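Local coordinates for transcriptional regulator, LRP/AsnC family (Neisseria meningitidis, PDB 2P5V), which probably binds specific DNA sequences to regulate transcription and also binds calcium ions, at residues L70-R75 and S141-K146; I74-R79 and Y110-F115. All blocks are in the same frame, centred on the assembly; numbering follows the deposited sequence.

Contact 1 of 2, residues L70-R75 and S141-K146; sequences LQAFIR and SSFVLK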
loop_
_atom_site.group_PDB
_atom_site.type_symbol
_atom_site.label_atom_id
_atom_site.label_comp_id
_atom_site.label_asym_id
_atom_site.label_seq_id
_atom_site.Cartn_x
_atom_site.Cartn_y
_atom_site.Cartn_z
ATOM N N LEU G 70 -4.454 -21.594 16.466
ATOM C CA LEU G 70 -4.382 -20.314 15.748
ATOM C C LEU G 70 -3.274 -19.433 16.327
ATOM O O LEU G 70 -3.373 -18.975 17.460
ATOM C CB LEU G 70 -5.728 -19.569 15.850
ATOM C CG LEU G 70 -6.401 -18.940 14.620
ATOM C CD1 LEU G 70 -7.173 -17.654 15.006
ATOM C CD2 LEU G 70 -5.415 -18.664 13.501
ATOM N N GLN G 71 -2.219 -19.212 15.547
ATOM C CA GLN G 71 -1.153 -18.284 15.907
ATOM C C GLN G 71 -1.247 -17.056 15.013
ATOM O O GLN G 71 -1.127 -17.161 13.793
ATOM C CB GLN G 71 0.214 -18.933 15.750
ATOM C CG GLN G 71 1.364 -17.983 16.108
ATOM C CD GLN G 71 2.696 -18.681 16.214
ATOM O OE1 GLN G 71 2.875 -19.806 15.733
ATOM N NE2 GLN G 71 3.647 -18.013 16.837
ATOM N N ALA G 72 -1.453 -15.900 15.637
ATOM C CA ALA G 72 -1.674 -14.639 14.925
ATOM C C ALA G 72 -0.513 -13.671 15.104
ATOM O O ALA G 72 0.051 -13.549 16.197
ATOM C CB ALA G 72 -2.970 -13.990 15.410
ATOM N N PHE G 73 -0.151 -12.999 14.012
ATOM C CA PHE G 73 0.684 -11.808 14.069
ATOM C C PHE G 73 -0.222 -10.607 13.821
ATOM O O PHE G 73 -0.788 -10.468 12.740
ATOM C CB PHE G 73 1.779 -11.886 13.022
ATOM C CG PHE G 73 2.866 -12.847 13.379
ATOM C CD1 PHE G 73 3.986 -12.412 14.064
ATOM C CD2 PHE G 73 2.751 -14.192 13.072
ATOM C CE1 PHE G 73 4.994 -13.301 14.411
ATOM C CE2 PHE G 73 3.755 -15.084 13.413
ATOM C CZ PHE G 73 4.875 -14.639 14.077
ATOM N N ILE G 74 -0.398 -9.766 14.835
ATOM C CA ILE G 74 -1.338 -8.644 14.748
ATOM C C ILE G 74 -0.576 -7.331 14.628
ATOM O O ILE G 74 0.301 -7.030 15.438
ATOM C CB ILE G 74 -2.283 -8.579 15.963
ATOM C CG1 ILE G 74 -2.934 -9.947 16.207
ATOM C CG2 ILE G 74 -3.348 -7.503 15.757
ATOM C CD1 ILE G 74 -3.647 -10.078 17.546
ATOM N N ARG G 75 -0.904 -6.576 13.581
ATOM C CA ARG G 75 -0.321 -5.272 13.334
ATOM C C ARG G 75 -1.276 -4.187 13.829
ATOM O O ARG G 75 -2.369 -4.006 13.276
ATOM C CB ARG G 75 -0.073 -5.088 11.844
ATOM C CG ARG G 75 0.872 -6.092 11.193
ATOM C CD ARG G 75 1.089 -5.669 9.745
ATOM N NE ARG G 75 1.802 -6.624 8.902
ATOM C CZ ARG G 75 2.095 -6.412 7.608
ATOM N NH1 ARG G 75 1.761 -5.268 7.007
ATOM N NH2 ARG G 75 2.732 -7.343 6.896
ATOM N N SER G 141 -4.365 -8.460 10.794
ATOM C CA SER G 141 -3.739 -9.662 11.281
ATOM C C SER G 141 -3.458 -10.669 10.188
ATOM O O SER G 141 -4.207 -10.776 9.202
ATOM C CB SER G 141 -4.630 -10.318 12.331
ATOM O OG SER G 141 -4.860 -9.428 13.404
ATOM N N SER G 142 -2.362 -11.394 10.390
ATOM C CA SER G 142 -1.990 -12.544 9.580
ATOM C C SER G 142 -1.829 -13.729 10.507
ATOM O O SER G 142 -1.674 -13.568 11.720
ATOM C CB SER G 142 -0.685 -12.288 8.856
ATOM O OG SER G 142 -0.807 -11.187 7.976
ATOM N N PHE G 143 -1.852 -14.921 9.927
ATOM C CA PHE G 143 -1.866 -16.133 10.706
ATOM C C PHE G 143 -0.876 -17.129 10.134
ATOM O O PHE G 143 -0.625 -17.158 8.932
ATOM C CB PHE G 143 -3.282 -16.732 10.727
ATOM C CG PHE G 143 -4.342 -15.763 11.180
ATOM C CD1 PHE G 143 -4.651 -15.620 12.532
ATOM C CD2 PHE G 143 -5.019 -14.979 10.256
ATOM C CE1 PHE G 143 -5.617 -14.711 12.954
ATOM C CE2 PHE G 143 -5.971 -14.057 10.666
ATOM C CZ PHE G 143 -6.283 -13.932 12.021
ATOM N N VAL G 144 -0.335 -17.963 11.004
ATOM C CA VAL G 144 0.680 -18.915 10.596
ATOM C C VAL G 144 0.064 -20.067 9.807
ATOM O O VAL G 144 -0.818 -20.778 10.307
ATOM C CB VAL G 144 1.437 -19.473 11.794
ATOM C CG1 VAL G 144 2.551 -20.447 11.312
ATOM C CG2 VAL G 144 1.995 -18.330 12.606
ATOM N N LEU G 145 0.521 -20.218 8.564
ATOM C CA LEU G 145 0.217 -21.389 7.753
ATOM C C LEU G 145 1.167 -22.523 8.102
ATOM O O LEU G 145 0.815 -23.695 8.017
ATOM C CB LEU G 145 0.369 -21.080 6.263
ATOM C CG LEU G 145 -0.563 -20.021 5.673
ATOM C CD1 LEU G 145 -0.114 -19.678 4.273
ATOM C CD2 LEU G 145 -2.003 -20.508 5.676
ATOM N N LYS G 146 2.396 -22.180 8.454
ATOM C CA LYS G 146 3.398 -23.196 8.691
ATOM C C LYS G 146 4.568 -22.591 9.424
ATOM O O LYS G 146 5.024 -21.505 9.073
ATOM C CB LYS G 146 3.847 -23.811 7.359
ATOM C CG LYS G 146 4.809 -24.966 7.515
ATOM C CD LYS G 146 5.044 -25.683 6.190
ATOM C CE LYS G 146 6.063 -26.813 6.354
ATOM N NZ LYS G 146 6.116 -27.703 5.158
HETATM O O HOH W 1 -1.923 -20.701 12.761
HETATM O O HOH W 2 1.955 -10.454 7.636
#
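Phe73 and Ser142 face each other as a hydrogen-bonded pair between antiparallel strands 70-75 and 141-144, whose axes come within 4.6 Å at an angle of 151°. Phe73 N gives its hydrogen to Ser142 O at 2.8 Å, Ser142 N returns one to Phe73 O, and Val144 N reaches Gln71 O. A water accepts from Gln71 N and donates to Val144 O where the two strands part.

Side chains alternate between the two faces. On the face of Ala72, Ile74, Ser141 and Phe143, the ring of Phe143 meets Leu70 and Ala72 obliquely: Ala72 CB is 3.7 Å from Phe143 CE1, and Leu70 CD2 lies a tight 3.3 Å from Phe143 CD1, though unusual Leu70 torsions make that fit less certain. The small methyl of Ala72 suits a site directly across from a large ring. Phe122 of helix 119-130 meets Phe143 edge-to-face and covers this layer. Ser141 sets its OG anti to its carbonyl carbon (chi1 -59°), 3.4 Å from both CG1 and CG2 of Ile74, where a side chain as small as serine can lie against a beta-branched neighbour.

On the other face, Val144 CG2 touches the edge of the Phe73 ring, in its plane, 3.8 Å from Phe73 CE2, while it also packs against the aliphatic part of Gln71. The Phe73 ring meets Phe102 of the second subunit. Farther along, a water 2.9 Å from Ser142 OG accepts a hydrogen bond from Arg75 NH2.

The backbone bonds thus hold two unlike surfaces together: a largely apolar one, with Ser141 OG among its hydrocarbons, turned to Phe122, and one mixing aromatic, aliphatic and polar groups toward the second subunit, whose own strand pairs with Val144 and Lys146 and so carries the sheet across the interface.

Contact 2 of 2, residues I74-R79 and Y110-F115; sequences IRVSIR and YLLQAF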
loop_
_atom_site.group_PDB
_atom_site.type_symbol
_atom_site.label_atom_id
_atom_site.label_comp_id
_atom_site.label_asym_id
_atom_site.label_seq_id
_atom_site.Cartn_x
_atom_site.Cartn_y
_atom_site.Cartn_z
ATOM N N ILE G 74 -0.398 -9.766 14.835
ATOM C CA ILE G 74 -1.338 -8.644 14.748
ATOM C C ILE G 74 -0.576 -7.331 14.628
ATOM O O ILE G 74 0.301 -7.030 15.438
ATOM C CB ILE G 74 -2.283 -8.579 15.963
ATOM C CG1 ILE G 74 -2.934 -9.947 16.207
ATOM C CG2 ILE G 74 -3.348 -7.503 15.757
ATOM C CD1 ILE G 74 -3.647 -10.078 17.546
ATOM N N ARG G 75 -0.904 -6.576 13.581
ATOM C CA ARG G 75 -0.321 -5.272 13.334
ATOM C C ARG G 75 -1.276 -4.187 13.829
ATOM O O ARG G 75 -2.369 -4.006 13.276
ATOM C CB ARG G 75 -0.073 -5.088 11.844
ATOM C CG ARG G 75 0.872 -6.092 11.193
ATOM C CD ARG G 75 1.089 -5.669 9.745
ATOM N NE ARG G 75 1.802 -6.624 8.902
ATOM C CZ ARG G 75 2.095 -6.412 7.608
ATOM N NH1 ARG G 75 1.761 -5.268 7.007
ATOM N NH2 ARG G 75 2.732 -7.343 6.896
ATOM N N VAL G 76 -0.844 -3.466 14.862
ATOM C CA VAL G 76 -1.669 -2.456 15.526
ATOM C C VAL G 76 -1.169 -1.041 15.247
ATOM O O VAL G 76 0.037 -0.754 15.325
ATOM C CB VAL G 76 -1.738 -2.697 17.070
ATOM C CG1 VAL G 76 -2.650 -1.662 17.751
ATOM C CG2 VAL G 76 -2.236 -4.110 17.356
ATOM N N SER G 77 -2.122 -0.176 14.912
ATOM C CA SER G 77 -1.885 1.232 14.720
ATOM C C SER G 77 -2.414 1.899 15.954
ATOM O O SER G 77 -3.579 1.726 16.333
ATOM C CB SER G 77 -2.622 1.783 13.488
ATOM O OG SER G 77 -2.279 1.050 12.331
ATOM N N ILE G 78 -1.540 2.667 16.571
ATOM C CA ILE G 78 -1.849 3.357 17.786
ATOM C C ILE G 78 -2.567 4.655 17.423
ATOM O O ILE G 78 -2.366 5.213 16.340
ATOM C CB ILE G 78 -0.537 3.601 18.590
ATOM C CG1 ILE G 78 -0.813 3.624 20.094
ATOM C CG2 ILE G 78 0.201 4.859 18.094
ATOM C CD1 ILE G 78 -1.277 2.293 20.630
ATOM N N ARG G 79 -3.433 5.118 18.313
ATOM C CA ARG G 79 -4.048 6.425 18.142
ATOM C C ARG G 79 -3.097 7.498 18.642
ATOM O O ARG G 79 -2.422 7.312 19.651
ATOM C CB ARG G 79 -5.374 6.493 18.888
ATOM C CG ARG G 79 -5.806 7.887 19.335
ATOM C CD ARG G 79 -7.077 7.844 20.175
ATOM N NE ARG G 79 -8.257 7.700 19.329
ATOM C CZ ARG G 79 -8.728 6.550 18.856
ATOM N NH1 ARG G 79 -8.146 5.387 19.138
ATOM N NH2 ARG G 79 -9.804 6.567 18.086
ATOM N N TYR G 110 2.897 -1.222 16.335
ATOM C CA TYR G 110 3.138 -2.347 17.228
ATOM C C TYR G 110 2.868 -3.669 16.521
ATOM O O TYR G 110 1.842 -3.819 15.840
ATOM C CB TYR G 110 2.257 -2.247 18.463
ATOM C CG TYR G 110 2.563 -1.060 19.334
ATOM C CD1 TYR G 110 3.555 -1.128 20.303
ATOM C CD2 TYR G 110 1.856 0.127 19.197
ATOM C CE1 TYR G 110 3.845 -0.049 21.104
ATOM C CE2 TYR G 110 2.133 1.208 19.994
ATOM C CZ TYR G 110 3.130 1.118 20.951
ATOM O OH TYR G 110 3.397 2.198 21.755
ATOM N N LEU G 111 3.790 -4.616 16.666
ATOM C CA LEU G 111 3.557 -5.984 16.202
ATOM C C LEU G 111 3.356 -6.923 17.380
ATOM O O LEU G 111 4.218 -7.030 18.243
ATOM C CB LEU G 111 4.705 -6.486 15.360
ATOM C CG LEU G 111 4.422 -7.871 14.754
ATOM C CD1 LEU G 111 3.216 -7.854 13.742
ATOM C CD2 LEU G 111 5.689 -8.408 14.112
ATOM N N LEU G 112 2.215 -7.612 17.383
ATOM C CA LEU G 112 1.824 -8.516 18.447
ATOM C C LEU G 112 1.820 -9.952 17.933
ATOM O O LEU G 112 1.469 -10.211 16.785
ATOM C CB LEU G 112 0.437 -8.154 18.967
ATOM C CG LEU G 112 0.297 -6.889 19.824
ATOM C CD1 LEU G 112 0.752 -5.647 19.082
ATOM C CD2 LEU G 112 -1.147 -6.736 20.269
ATOM N N GLN G 113 2.215 -10.885 18.789
ATOM C CA GLN G 113 2.182 -12.306 18.451
ATOM C C GLN G 113 1.297 -12.966 19.512
ATOM O O GLN G 113 1.531 -12.799 20.710
ATOM C CB GLN G 113 3.607 -12.880 18.420
ATOM C CG GLN G 113 3.744 -14.235 17.701
ATOM C CD GLN G 113 5.196 -14.730 17.565
ATOM O OE1 GLN G 113 6.156 -13.949 17.578
ATOM N NE2 GLN G 113 5.350 -16.041 17.428
ATOM N N ALA G 114 0.247 -13.661 19.069
ATOM C CA ALA G 114 -0.801 -14.144 19.980
ATOM C C ALA G 114 -1.324 -15.520 19.598
ATOM O O ALA G 114 -1.271 -15.914 18.438
ATOM C CB ALA G 114 -1.959 -13.156 20.031
ATOM N N PHE G 115 -1.853 -16.236 20.587
ATOM C CA PHE G 115 -2.336 -17.593 20.380
ATOM C C PHE G 115 -3.796 -17.744 20.753
ATOM O O PHE G 115 -4.245 -17.204 21.767
ATOM C CB PHE G 115 -1.505 -18.558 21.207
ATOM C CG PHE G 115 -0.289 -19.063 20.498
ATOM C CD1 PHE G 115 -0.371 -20.165 19.659
ATOM C CD2 PHE G 115 0.938 -18.449 20.675
ATOM C CE1 PHE G 115 0.760 -20.655 19.016
ATOM C CE2 PHE G 115 2.072 -18.932 20.027
ATOM C CZ PHE G 115 1.977 -20.041 19.204
#
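Ile74 and Leu112 form one hydrogen-bonded pair and Val76 and Tyr110 the next, giving four backbone bonds between antiparallel strands 74-78 and 110-115. The bond from Ile74 N to Leu112 O measures 2.7 Å; that from Val76 N to Tyr110 O is almost straight, 177° at the hydrogen. On the face these four side chains share, Val76 CG2 packs 3.8 Å from Leu112 CD1 and Ile74 CD1 lies 4.3 Å from Ala114 CB; beta-branched Val76 and gamma-branched Leu112 turn methyls to each other and to helix 84-94.

Toward the C-terminal end of strand 74-78, Ile78 lies against the Tyr110 ring, its CB at the ring edge and its CD1 3.6 Å from Tyr110 CE2. On the opposite face, Leu111 CG is anti to its backbone N (chi1 -175°) and Leu111 CD1 rests 3.9 Å from Arg75 CG, in the aliphatic part of the arginine.

Farther out, Phe88 of that helix meets the Tyr110 ring and touches Val76 and Ile78. Asp109, a calcium ligand, accepts a hydrogen bond from Ile78 N through OD2. These are the two central strands of a beta-alpha-beta-beta-alpha-beta sheet ordered 98-104, 110-116, 70-78, 136-150, the ferredoxin-like fold of the Lrp/AsnC ligand-binding domain.

How the contacts relate
Contacts 1 and 2 lie along the two edges of strand 70-78, which runs through the middle of the four-stranded sheet between 136-150 and 110-116; their centres are 11 Å apart, and both include Ile74 and Arg75. They join directly where Ala72 N probably hydrogen-bonds to Ala114 O, at 2.8 Å, and where the Phe73 ring packs on Gln113. Helix 119-130 lies over the residues of contact 1 on the shared face and helix 84-94 over those of contact 2, while both contacts touch the second subunit. Contact 2 lies nearer the metal: the side chain of Ile78 is about 7 Å from a bound calcium ion, that of Ser141 in contact 1 about 10 Å.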